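Local atomic coordinates of protein ten1 (Schizosaccharomyces pombe, PDB entry 3KF6), a protein that is required for telomere maintenance, binds single-stranded telomeric DNA and pairs with Stn1 in an OB-fold complex resembling the Rpa2-Rpa3 pair of replication protein A. Residues Gln31-Arg39 with Cys49-Asp57; Lys62-Gly70 with Val80-Leu91. All coordinates share one frame; numbering follows the deposited sequence.

Contact 1: Gln31-Arg39 with Cys49-Asp57; sequences QSYKNGILR and CDVTVVLPD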
# COMPACT_ATOMS: atom_id res chain seq x y z
N GLN B 31 -8.35 22.68 1.38
CA GLN B 31 -8.44 24.12 1.18
C GLN B 31 -9.91 24.51 1.09
O GLN B 31 -10.32 25.56 1.58
CB GLN B 31 -7.71 24.54 -0.10
CG GLN B 31 -7.74 26.04 -0.36
CD GLN B 31 -7.22 26.84 0.82
OE1 GLN B 31 -6.14 26.57 1.35
NE2 GLN B 31 -7.98 27.85 1.23
N SER B 32 -10.70 23.65 0.45
CA SER B 32 -12.13 23.89 0.29
C SER B 32 -12.86 22.62 -0.14
O SER B 32 -12.26 21.70 -0.70
CB SER B 32 -12.38 25.00 -0.73
OG SER B 32 -11.89 24.62 -2.01
N TYR B 33 -14.17 22.58 0.11
CA TYR B 33 -14.99 21.42 -0.23
C TYR B 33 -16.38 21.90 -0.63
O TYR B 33 -17.23 22.14 0.23
CB TYR B 33 -15.05 20.49 0.99
CG TYR B 33 -15.92 19.25 0.84
CD1 TYR B 33 -15.84 18.45 -0.30
CD2 TYR B 33 -16.77 18.86 1.87
CE1 TYR B 33 -16.59 17.28 -0.40
CE2 TYR B 33 -17.53 17.69 1.78
CZ TYR B 33 -17.43 16.91 0.64
OH TYR B 33 -18.17 15.75 0.54
N LYS B 34 -16.61 22.03 -1.94
CA LYS B 34 -17.89 22.49 -2.45
C LYS B 34 -18.29 21.85 -3.78
O LYS B 34 -17.43 21.51 -4.59
CB LYS B 34 -17.85 24.01 -2.65
CG LYS B 34 -16.91 24.44 -3.77
CD LYS B 34 -16.96 25.94 -4.02
CE LYS B 34 -16.08 26.33 -5.20
NZ LYS B 34 -16.13 27.79 -5.49
N ASN B 35 -19.60 21.70 -3.99
CA ASN B 35 -20.13 21.13 -5.22
C ASN B 35 -19.47 19.82 -5.66
O ASN B 35 -19.17 19.64 -6.84
CB ASN B 35 -20.01 22.15 -6.36
CG ASN B 35 -20.98 23.30 -6.21
OD1 ASN B 35 -20.82 24.36 -6.83
ND2 ASN B 35 -22.01 23.11 -5.39
N GLY B 36 -19.27 18.92 -4.70
CA GLY B 36 -18.66 17.64 -5.02
C GLY B 36 -17.19 17.73 -5.36
O GLY B 36 -16.58 16.75 -5.77
N ILE B 37 -16.61 18.92 -5.18
CA ILE B 37 -15.20 19.13 -5.49
C ILE B 37 -14.39 19.48 -4.24
O ILE B 37 -14.68 20.45 -3.55
CB ILE B 37 -15.02 20.24 -6.54
CG1 ILE B 37 -15.51 19.75 -7.91
CG2 ILE B 37 -13.56 20.67 -6.62
CD1 ILE B 37 -14.84 18.47 -8.39
N LEU B 38 -13.38 18.66 -3.98
CA LEU B 38 -12.50 18.86 -2.84
C LEU B 38 -11.19 19.41 -3.38
O LEU B 38 -10.55 18.78 -4.23
CB LEU B 38 -12.26 17.52 -2.14
CG LEU B 38 -11.78 17.47 -0.70
CD1 LEU B 38 -11.31 16.05 -0.40
CD2 LEU B 38 -10.65 18.46 -0.47
N ARG B 39 -10.79 20.58 -2.91
CA ARG B 39 -9.54 21.17 -3.38
C ARG B 39 -8.47 20.93 -2.32
O ARG B 39 -8.62 21.34 -1.17
CB ARG B 39 -9.72 22.68 -3.62
CG ARG B 39 -8.47 23.37 -4.17
CD ARG B 39 -8.81 24.75 -4.73
NE ARG B 39 -7.64 25.42 -5.29
CZ ARG B 39 -6.72 26.05 -4.56
NH1 ARG B 39 -6.83 26.09 -3.24
NH2 ARG B 39 -5.68 26.63 -5.16
N CYS B 49 -10.08 17.45 -6.51
CA CYS B 49 -10.49 16.07 -6.33
C CYS B 49 -12.00 15.91 -6.35
O CYS B 49 -12.71 16.55 -5.58
CB CYS B 49 -9.94 15.53 -5.01
SG CYS B 49 -8.12 15.56 -4.90
N ASP B 50 -12.48 15.04 -7.23
CA ASP B 50 -13.91 14.77 -7.35
C ASP B 50 -14.28 13.68 -6.36
O ASP B 50 -13.86 12.53 -6.51
CB ASP B 50 -14.24 14.30 -8.77
CG ASP B 50 -15.73 14.06 -8.98
OD1 ASP B 50 -16.39 13.53 -8.06
OD2 ASP B 50 -16.23 14.39 -10.07
N VAL B 51 -15.06 14.03 -5.34
CA VAL B 51 -15.46 13.06 -4.32
C VAL B 51 -16.96 12.81 -4.33
O VAL B 51 -17.51 12.28 -3.37
CB VAL B 51 -15.05 13.55 -2.91
CG1 VAL B 51 -13.54 13.59 -2.79
CG2 VAL B 51 -15.65 14.93 -2.64
N THR B 52 -17.60 13.18 -5.43
CA THR B 52 -19.04 13.00 -5.59
C THR B 52 -19.54 11.59 -5.29
O THR B 52 -20.58 11.41 -4.67
CB THR B 52 -19.50 13.39 -7.01
OG1 THR B 52 -19.12 14.74 -7.28
CG2 THR B 52 -21.01 13.26 -7.14
N VAL B 53 -18.79 10.58 -5.73
CA VAL B 53 -19.20 9.19 -5.51
C VAL B 53 -18.74 8.64 -4.16
O VAL B 53 -19.23 7.60 -3.71
CB VAL B 53 -18.67 8.25 -6.61
CG1 VAL B 53 -19.18 8.70 -7.98
CG2 VAL B 53 -17.15 8.20 -6.59
N VAL B 54 -17.80 9.32 -3.52
CA VAL B 54 -17.28 8.85 -2.24
C VAL B 54 -17.42 9.90 -1.13
O VAL B 54 -16.45 10.26 -0.47
CB VAL B 54 -15.79 8.42 -2.39
CG1 VAL B 54 -14.94 9.62 -2.80
CG2 VAL B 54 -15.29 7.81 -1.09
N LEU B 55 -18.65 10.38 -0.94
CA LEU B 55 -18.92 11.37 0.09
C LEU B 55 -18.70 10.82 1.50
O LEU B 55 -19.34 9.86 1.91
CB LEU B 55 -20.35 11.89 -0.03
CG LEU B 55 -20.58 13.15 -0.87
CD1 LEU B 55 -20.00 12.98 -2.26
CD2 LEU B 55 -22.07 13.44 -0.95
N PRO B 56 -17.76 11.42 2.25
CA PRO B 56 -17.46 10.98 3.62
C PRO B 56 -18.68 11.10 4.52
O PRO B 56 -19.50 12.01 4.36
CB PRO B 56 -16.34 11.93 4.04
CG PRO B 56 -15.64 12.22 2.75
CD PRO B 56 -16.80 12.45 1.81
N ASP B 57 -18.81 10.19 5.47
CA ASP B 57 -19.94 10.20 6.39
C ASP B 57 -19.63 11.03 7.64
O ASP B 57 -20.34 10.96 8.65
CB ASP B 57 -20.30 8.76 6.79
CG ASP B 57 -19.17 8.03 7.46
OD1 ASP B 57 -19.38 6.87 7.87
OD2 ASP B 57 -18.07 8.61 7.57

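Contact 2: Lys62-Gly70 with Val80-Leu91; sequences KHEWLNIVG and VLLIRSAVGINL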
# COMPACT_ATOMS: atom_id res chain seq x y z
N LYS B 62 -11.47 22.34 7.44
CA LYS B 62 -10.51 23.06 6.62
C LYS B 62 -9.11 22.90 7.20
O LYS B 62 -8.93 22.92 8.42
CB LYS B 62 -10.87 24.55 6.55
CG LYS B 62 -9.96 25.35 5.61
CD LYS B 62 -10.41 26.79 5.45
CE LYS B 62 -9.47 27.54 4.50
NZ LYS B 62 -9.84 28.97 4.31
N HIS B 63 -8.14 22.71 6.31
CA HIS B 63 -6.75 22.55 6.69
C HIS B 63 -6.37 21.18 7.25
O HIS B 63 -5.23 20.97 7.66
CB HIS B 63 -6.32 23.64 7.67
CG HIS B 63 -6.35 25.02 7.08
ND1 HIS B 63 -5.66 25.35 5.93
CD2 HIS B 63 -6.99 26.15 7.47
CE1 HIS B 63 -5.87 26.62 5.64
NE2 HIS B 63 -6.67 27.13 6.56
N GLU B 64 -7.32 20.24 7.29
CA GLU B 64 -6.97 18.92 7.79
C GLU B 64 -6.30 18.15 6.65
O GLU B 64 -6.52 18.45 5.47
CB GLU B 64 -8.19 18.16 8.30
CG GLU B 64 -9.12 17.59 7.24
CD GLU B 64 -10.12 16.63 7.85
OE1 GLU B 64 -9.68 15.57 8.35
OE2 GLU B 64 -11.33 16.92 7.86
N TRP B 65 -5.46 17.18 7.00
CA TRP B 65 -4.74 16.41 6.00
C TRP B 65 -5.41 15.08 5.69
O TRP B 65 -5.83 14.34 6.58
CB TRP B 65 -3.30 16.19 6.46
CG TRP B 65 -2.48 17.46 6.40
CD1 TRP B 65 -2.41 18.45 7.34
CD2 TRP B 65 -1.64 17.88 5.31
NE1 TRP B 65 -1.58 19.46 6.91
CE2 TRP B 65 -1.10 19.13 5.66
CE3 TRP B 65 -1.30 17.32 4.07
CZ2 TRP B 65 -0.23 19.84 4.82
CZ3 TRP B 65 -0.44 18.02 3.23
CH2 TRP B 65 0.09 19.26 3.61
N LEU B 66 -5.50 14.78 4.39
CA LEU B 66 -6.14 13.55 3.92
C LEU B 66 -5.26 12.73 2.99
O LEU B 66 -4.48 13.29 2.21
CB LEU B 66 -7.41 13.90 3.14
CG LEU B 66 -8.51 14.68 3.86
CD1 LEU B 66 -9.62 15.01 2.87
CD2 LEU B 66 -9.04 13.86 5.03
N ASN B 67 -5.38 11.41 3.09
CA ASN B 67 -4.66 10.51 2.18
C ASN B 67 -5.68 10.21 1.09
O ASN B 67 -6.84 9.89 1.39
CB ASN B 67 -4.25 9.20 2.87
CG ASN B 67 -2.98 9.33 3.67
OD1 ASN B 67 -1.99 9.90 3.21
ND2 ASN B 67 -2.99 8.79 4.88
N ILE B 68 -5.25 10.28 -0.16
CA ILE B 68 -6.13 10.06 -1.29
C ILE B 68 -5.60 9.00 -2.25
O ILE B 68 -4.41 8.97 -2.54
CB ILE B 68 -6.28 11.36 -2.14
CG1 ILE B 68 -6.92 12.47 -1.30
CG2 ILE B 68 -7.10 11.09 -3.40
CD1 ILE B 68 -8.36 12.20 -0.93
N VAL B 69 -6.49 8.12 -2.70
CA VAL B 69 -6.14 7.15 -3.73
C VAL B 69 -7.19 7.43 -4.79
O VAL B 69 -8.39 7.44 -4.50
CB VAL B 69 -6.28 5.69 -3.28
CG1 VAL B 69 -6.05 4.76 -4.49
CG2 VAL B 69 -5.26 5.38 -2.20
N GLY B 70 -6.75 7.70 -6.01
CA GLY B 70 -7.70 7.98 -7.07
C GLY B 70 -7.05 7.89 -8.43
O GLY B 70 -5.88 7.52 -8.53
N VAL B 80 -11.51 10.60 -7.07
CA VAL B 80 -11.22 9.87 -5.84
C VAL B 80 -11.88 8.50 -5.70
O VAL B 80 -13.07 8.33 -5.99
CB VAL B 80 -11.59 10.71 -4.60
CG1 VAL B 80 -11.25 9.94 -3.33
CG2 VAL B 80 -10.85 12.04 -4.64
N LEU B 81 -11.09 7.53 -5.23
CA LEU B 81 -11.56 6.17 -5.01
C LEU B 81 -11.56 5.84 -3.52
O LEU B 81 -12.43 5.12 -3.03
CB LEU B 81 -10.65 5.17 -5.75
CG LEU B 81 -10.55 5.34 -7.27
CD1 LEU B 81 -9.51 4.37 -7.82
CD2 LEU B 81 -11.90 5.10 -7.91
N LEU B 82 -10.57 6.36 -2.80
CA LEU B 82 -10.46 6.12 -1.37
C LEU B 82 -9.98 7.37 -0.65
O LEU B 82 -9.11 8.09 -1.14
CB LEU B 82 -9.47 5.00 -1.08
CG LEU B 82 -9.76 3.58 -1.57
CD1 LEU B 82 -8.55 2.71 -1.32
CD2 LEU B 82 -10.98 3.02 -0.86
N ILE B 83 -10.54 7.62 0.54
CA ILE B 83 -10.15 8.77 1.35
C ILE B 83 -9.96 8.31 2.79
O ILE B 83 -10.76 7.55 3.32
CB ILE B 83 -11.23 9.87 1.36
CG1 ILE B 83 -11.65 10.24 -0.05
CG2 ILE B 83 -10.70 11.10 2.09
CD1 ILE B 83 -12.81 11.22 -0.09
N ARG B 84 -8.89 8.78 3.43
CA ARG B 84 -8.63 8.44 4.82
C ARG B 84 -7.95 9.64 5.48
O ARG B 84 -7.15 10.32 4.86
CB ARG B 84 -7.70 7.23 4.94
CG ARG B 84 -8.38 5.87 4.76
CD ARG B 84 -9.29 5.53 5.94
NE ARG B 84 -9.77 4.15 5.89
CZ ARG B 84 -10.57 3.67 4.94
NH1 ARG B 84 -10.99 4.45 3.96
NH2 ARG B 84 -10.96 2.40 4.98
N SER B 85 -8.29 9.89 6.74
CA SER B 85 -7.66 11.00 7.46
C SER B 85 -6.21 10.64 7.78
O SER B 85 -5.91 9.50 8.14
CB SER B 85 -8.41 11.26 8.76
OG SER B 85 -7.66 12.11 9.62
N ALA B 86 -5.31 11.62 7.65
CA ALA B 86 -3.90 11.43 7.95
C ALA B 86 -3.56 12.27 9.18
O ALA B 86 -2.44 12.76 9.34
CB ALA B 86 -3.03 11.87 6.77
N VAL B 87 -4.54 12.44 10.06
CA VAL B 87 -4.34 13.24 11.26
C VAL B 87 -3.14 12.77 12.07
O VAL B 87 -2.94 11.57 12.27
CB VAL B 87 -5.60 13.23 12.15
CG1 VAL B 87 -5.87 11.83 12.66
CG2 VAL B 87 -5.42 14.21 13.30
N GLY B 88 -2.35 13.73 12.53
CA GLY B 88 -1.18 13.42 13.34
C GLY B 88 0.04 12.93 12.58
O GLY B 88 1.07 12.62 13.18
N ILE B 89 -0.06 12.86 11.25
CA ILE B 89 1.08 12.37 10.49
C ILE B 89 2.26 13.33 10.59
O ILE B 89 2.08 14.56 10.65
CB ILE B 89 0.73 12.15 9.00
CG1 ILE B 89 1.85 11.35 8.33
CG2 ILE B 89 0.54 13.48 8.30
CD1 ILE B 89 1.46 10.75 7.00
N ASN B 90 3.45 12.76 10.63
CA ASN B 90 4.70 13.52 10.69
C ASN B 90 5.01 13.87 9.23
O ASN B 90 5.61 13.07 8.52
CB ASN B 90 5.80 12.63 11.27
CG ASN B 90 7.11 13.38 11.47
OD1 ASN B 90 7.54 14.13 10.60
ND2 ASN B 90 7.75 13.15 12.60
N LEU B 91 4.59 15.05 8.79
CA LEU B 91 4.81 15.46 7.41
C LEU B 91 6.26 15.38 6.94
O LEU B 91 6.53 14.89 5.84
CB LEU B 91 4.27 16.88 7.17
CG LEU B 91 2.75 16.99 7.00
CD1 LEU B 91 2.35 18.45 6.80
CD2 LEU B 91 2.31 16.15 5.81
O HOH W 1 -7.38 14.57 8.82
O HOH W 2 -4.46 7.69 6.79

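Contact 1: Gln31-Arg39 with Cys49-Asp57
Leu-38 and Cys-49 form an antiparallel hydrogen-bonded pair in which each backbone N meets the other residue's O at 2.7 Å, and the Val-51 N to Gly-36 O bond prolongs this ladder to the turn. The latter is longer, with its donor tilted 27° from the carbonyl plane, as the chain leaves strand geometry at Val-51. Gly-36, in the type I' turn from Lys-34 to Ile-37, has positive phi, and a CB there would run into Thr-52 OG1, so both backbone and packing suit a residue without a side chain. Val-51 spreads its two methyls between different partners: CG1 lies 4.1 Å from Leu-38 CD1, whereas CG2 meets the edge of the Tyr-33 ring, 3.4 Å from CE1. With CG anti to the backbone N (chi1 177°), Tyr-33 extends its ring across to this second segment, where OH lies 3.8 Å from both Leu-55 CG and Pro-56 CD. Asp-50, the non-hydrogen-bonded partner of Ile-37, closes an Asx turn through OD1: Thr-52 N approaches nearly along the C-O axis at 2.9 Å, and Thr-52 OG1 comes from above the carboxylate plane at 3.1 Å. Its OD2 forms a salt bridge with Arg-73. An alanine at Asp-50 would remove the carboxylate and is likely to leave the Thr-52 N-H and hydroxyl without their shared acceptor and Arg-73 without its mate. The contact lies at the open end of the hairpin 37-42/45-50, with strand 23-34 beyond the type I' turn, while strand 77-85 flanks 45-50 and supplies Val-80 and Ile-83 against Val-51.

Contact 2: Lys62-Gly70 with Val80-Leu91
Trp-65 and Leu-91 meet where the hairpin of strands 65-74 and 77-85 gives way to the C-terminal helix. From CB, 4.3 Å from Ala-86 CB, the tryptophan side chain leads beside its own backbone N (chi1 -71°) to the indole; CE3 looks toward Leu-91 CD2, while CE2, CZ2, CH2 and NE1 lie under Leu-91 CD1. That methyl sits over one face, 3.9 Å from the six-membered ring centroid and 27° off its normal, a CH-pi contact displaced toward the rim. The strand axes run antiparallel at 156°. Asn-67 and Arg-84 exchange two backbone bonds, and Val-69 O accepts from both Leu-81 N (2.8 Å) and Leu-82 N (3.0 Å), the signature of a classic beta bulge. On one face Ile-68 and Ile-83 lie side by side, CD1 to CG1 3.9 Å; on the other, Val-69 and Leu-82 abut through their CB atoms and both pack on Tyr-55 of the Stn1 chain. Arg-84 NH1 bonds Ile-83 O, and its NH2 reaches Asn-101 OD1 and Pro-99 O of that chain. Near the strand end, one water donates to Glu-64 OE1 and Trp-65 O while accepting from Ser-85 OG; Glu-64 OE2 accepts from Gln-61 N. Another water accepts from Asn-67 ND2, 2.6 Å away, and donates to Ser-85 O. The chemistry therefore divides: apolar packing and backbone bonds join the strands, water bridges link polar groups near Ser-85, and the face carrying Val-69, Leu-82 and Arg-84 contributes to the Stn1 interface.

In the fold
From the N terminus, the chain runs through strand 23-34 into strand 37-42, and contact 1 closes as the end of return strand 45-50 and the loop after it come back beside 31-39. Only then does the chain enter 62-70; contact 2 closes once the following hairpin has brought 80-91 alongside. The two closures are therefore in series, neither nested nor crossed, with centres about 13 Å apart. Their strands nevertheless share one curled OB-fold sheet: 23-34 pairs with 65-74, and 45-50 with 77-85. At the latter seam Asp-50 O lies 3.1 Å from Val-80 N, a probable hydrogen bond, and Val-80 CG2 packs 3.6 Å from Cys-49 CB. Contact 2 also leads into helix 91-103.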